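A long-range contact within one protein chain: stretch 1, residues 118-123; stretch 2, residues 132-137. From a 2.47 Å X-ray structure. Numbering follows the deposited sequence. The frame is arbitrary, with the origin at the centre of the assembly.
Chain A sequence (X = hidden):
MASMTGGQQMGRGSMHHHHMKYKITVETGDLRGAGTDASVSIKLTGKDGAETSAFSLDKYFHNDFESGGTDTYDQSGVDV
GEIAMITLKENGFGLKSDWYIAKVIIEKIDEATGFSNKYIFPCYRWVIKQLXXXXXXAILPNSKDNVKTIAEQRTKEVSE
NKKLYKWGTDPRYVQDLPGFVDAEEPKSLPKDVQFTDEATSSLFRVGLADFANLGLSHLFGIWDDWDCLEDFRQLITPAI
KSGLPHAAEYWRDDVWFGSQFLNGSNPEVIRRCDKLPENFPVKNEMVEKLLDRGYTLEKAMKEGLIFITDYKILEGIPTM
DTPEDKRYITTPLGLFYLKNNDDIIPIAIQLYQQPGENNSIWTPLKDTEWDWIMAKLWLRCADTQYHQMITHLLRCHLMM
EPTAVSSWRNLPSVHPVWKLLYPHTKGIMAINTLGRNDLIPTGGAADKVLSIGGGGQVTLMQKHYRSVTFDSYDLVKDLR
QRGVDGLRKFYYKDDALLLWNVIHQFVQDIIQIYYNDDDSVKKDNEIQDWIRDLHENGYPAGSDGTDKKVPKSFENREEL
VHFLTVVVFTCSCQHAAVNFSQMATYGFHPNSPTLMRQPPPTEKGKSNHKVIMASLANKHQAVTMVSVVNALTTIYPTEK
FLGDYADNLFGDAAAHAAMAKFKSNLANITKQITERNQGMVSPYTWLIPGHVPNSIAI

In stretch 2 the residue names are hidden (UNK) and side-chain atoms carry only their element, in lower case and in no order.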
# COMPACT_ATOMS: atom_id res chain seq x y z
N LYS A 118 -33.67 -9.63 -16.16
CA LYS A 118 -32.31 -9.25 -16.52
C LYS A 118 -31.29 -10.03 -15.71
O LYS A 118 -31.43 -10.19 -14.49
CB LYS A 118 -32.09 -7.75 -16.32
CG LYS A 118 -32.95 -6.88 -17.22
CD LYS A 118 -32.73 -5.40 -16.93
CE LYS A 118 -33.58 -4.52 -17.83
NZ LYS A 118 -33.42 -3.08 -17.51
N TYR A 119 -30.25 -10.51 -16.38
CA TYR A 119 -29.16 -11.23 -15.72
C TYR A 119 -27.85 -10.48 -15.90
O TYR A 119 -27.27 -10.48 -16.98
CB TYR A 119 -29.04 -12.65 -16.29
CG TYR A 119 -30.27 -13.50 -16.03
CD1 TYR A 119 -31.46 -13.27 -16.71
CD2 TYR A 119 -30.23 -14.54 -15.11
CE1 TYR A 119 -32.58 -14.05 -16.47
CE2 TYR A 119 -31.35 -15.32 -14.87
CZ TYR A 119 -32.51 -15.07 -15.55
OH TYR A 119 -33.63 -15.84 -15.32
N ILE A 120 -27.40 -9.82 -14.84
CA ILE A 120 -26.19 -9.01 -14.89
C ILE A 120 -24.96 -9.89 -14.67
O ILE A 120 -24.94 -10.73 -13.77
CB ILE A 120 -26.20 -7.90 -13.82
CG1 ILE A 120 -27.55 -7.18 -13.80
CG2 ILE A 120 -25.07 -6.92 -14.08
CD1 ILE A 120 -27.85 -6.41 -15.06
N PHE A 121 -23.93 -9.67 -15.49
CA PHE A 121 -22.70 -10.44 -15.38
C PHE A 121 -21.50 -9.51 -15.21
O PHE A 121 -20.89 -9.09 -16.19
CB PHE A 121 -22.52 -11.32 -16.62
CG PHE A 121 -23.60 -12.34 -16.79
CD1 PHE A 121 -24.77 -12.02 -17.46
CD2 PHE A 121 -23.46 -13.62 -16.29
CE1 PHE A 121 -25.77 -12.95 -17.62
CE2 PHE A 121 -24.46 -14.56 -16.45
CZ PHE A 121 -25.62 -14.22 -17.11
N PRO A 122 -21.15 -9.20 -13.95
CA PRO A 122 -20.00 -8.33 -13.65
C PRO A 122 -18.71 -8.98 -14.12
O PRO A 122 -18.37 -10.07 -13.66
CB PRO A 122 -20.03 -8.21 -12.12
CG PRO A 122 -21.40 -8.65 -11.71
CD PRO A 122 -21.81 -9.67 -12.72
N CYS A 123 -17.99 -8.31 -15.02
CA CYS A 123 -16.82 -8.91 -15.67
C CYS A 123 -15.53 -8.17 -15.34
O CYS A 123 -14.76 -8.60 -14.48
CB CYS A 123 -17.04 -8.96 -17.18
SG CYS A 123 -15.69 -9.72 -18.11
N UNK A 132 -15.00 -17.15 -18.89
CA UNK A 132 -16.29 -17.54 -18.34
C UNK A 132 -16.67 -16.63 -17.18
O UNK A 132 -15.89 -16.44 -16.24
c UNK A 132 -16.30 -19.01 -17.87
c UNK A 132 -15.21 -19.26 -16.83
c UNK A 132 -17.67 -19.39 -17.32
N UNK A 133 -17.87 -16.06 -17.25
CA UNK A 133 -18.32 -15.09 -16.25
C UNK A 133 -19.61 -15.56 -15.58
O UNK A 133 -20.61 -15.81 -16.24
c UNK A 133 -17.36 -13.28 -17.70
c UNK A 133 -18.92 -12.68 -15.84
c UNK A 133 -18.57 -13.72 -16.90
N UNK A 134 -19.58 -15.66 -14.25
CA UNK A 134 -20.76 -16.04 -13.49
C UNK A 134 -21.74 -14.88 -13.41
O UNK A 134 -21.40 -13.75 -13.74
c UNK A 134 -19.76 -18.89 -11.94
c UNK A 134 -18.01 -17.27 -11.89
c UNK A 134 -18.83 -19.90 -11.84
o UNK A 134 -16.54 -20.58 -11.67
c UNK A 134 -17.08 -18.28 -11.79
c UNK A 134 -20.39 -16.45 -12.06
c UNK A 134 -17.49 -19.59 -11.77
c UNK A 134 -19.37 -17.56 -11.97
N UNK A 135 -22.95 -15.17 -12.96
CA UNK A 135 -23.94 -14.13 -12.69
C UNK A 135 -23.60 -13.48 -11.35
O UNK A 135 -23.01 -14.12 -10.48
o UNK A 135 -27.49 -11.94 -11.65
o UNK A 135 -26.59 -13.58 -10.50
c UNK A 135 -26.88 -13.03 -11.58
c UNK A 135 -26.47 -13.71 -12.87
c UNK A 135 -25.35 -14.73 -12.68
N UNK A 136 -23.99 -12.22 -11.18
CA UNK A 136 -23.61 -11.43 -10.02
C UNK A 136 -23.61 -12.16 -8.69
O UNK A 136 -22.64 -12.09 -7.94
N UNK A 137 -24.71 -12.86 -8.41
CA UNK A 137 -24.88 -13.57 -7.14
C UNK A 137 -23.60 -14.28 -6.69
O UNK A 137 -23.00 -15.03 -7.46
c UNK A 137 -26.02 -14.60 -7.28
n UNK A 137 -29.22 -15.78 -4.40
c UNK A 137 -26.57 -15.12 -5.97
c UNK A 137 -28.21 -16.74 -4.93
c UNK A 137 -27.57 -16.25 -6.22

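Position 132 carries three side-chain carbons, one bonded to the backbone and bearing the other two. A fork at the first carbon, with no heteroatom, is valine. Val132 stays beyond contact range of stretch 1, so the contact itself sets no demand on it.

Position 133 repeats the pattern, three carbons with a fork at CB, but here CB points toward stretch 1. One branch lies 3.9 Å from Phe121 CB and 3.4 Å from Pro122 O; the other is 4.0 Å from Cys123 SG. This too is valine. In Val133, with chi1 in the t well, CG1 makes the first two approaches and CG2 meets the sulfur, so a short forked side chain reaches three successive residues of the strand.

Position 134 has one carbon leading to a six-carbon ring that bears one oxygen: tyrosine. Its CB points away from stretch 1, and the hydroxyl of Tyr134 is satisfied by a hydrogen bond elsewhere in the structure. What it offers stretch 1 is backbone, its O lying 3.3 Å from Phe121 CD2, at the edge of that ring.

Position 135 shows three carbons in a row, the third carrying two oxygens. Its second carbon lies over one face of the Phe121 ring and at the edge of the Tyr119 ring, and is 3.5 Å from Ile120 O. Three carbons ending in a carboxylate give glutamate; in Glu135 that second carbon is CG. The aliphatic part packs on stretch 1, while OE1 accepts a hydrogen bond from the backbone N of position 137, further along its own stretch, 2.9 Å away.

Position 136 has no side-chain atoms and is therefore glycine. Gly136 N donates a hydrogen bond to Ile120 O, 3.1 Å away, and also lies 3.7 Å from Pro122 CD. An ideal CB would sit 3.9 Å from Ile120 O and 4.0 Å from Pro122 CG, close to both but not an evident clash.

Position 137 has four carbons in a row ending in nitrogen, hence lysine. Lys137 is exposed, and its side-chain end leads away from stretch 1.

The contact rests on packing, with a single hydrogen bond across the stretches. The strands meet at 123°, far from ideal antiparallel alignment. Val133 packs against Phe121 and Cys123, Glu135 sets its CG over one face of the Phe121 ring, and Gly136 ties its backbone to Ile120 just beyond the strand.

Stretch 2 (132-137) VVYEGK
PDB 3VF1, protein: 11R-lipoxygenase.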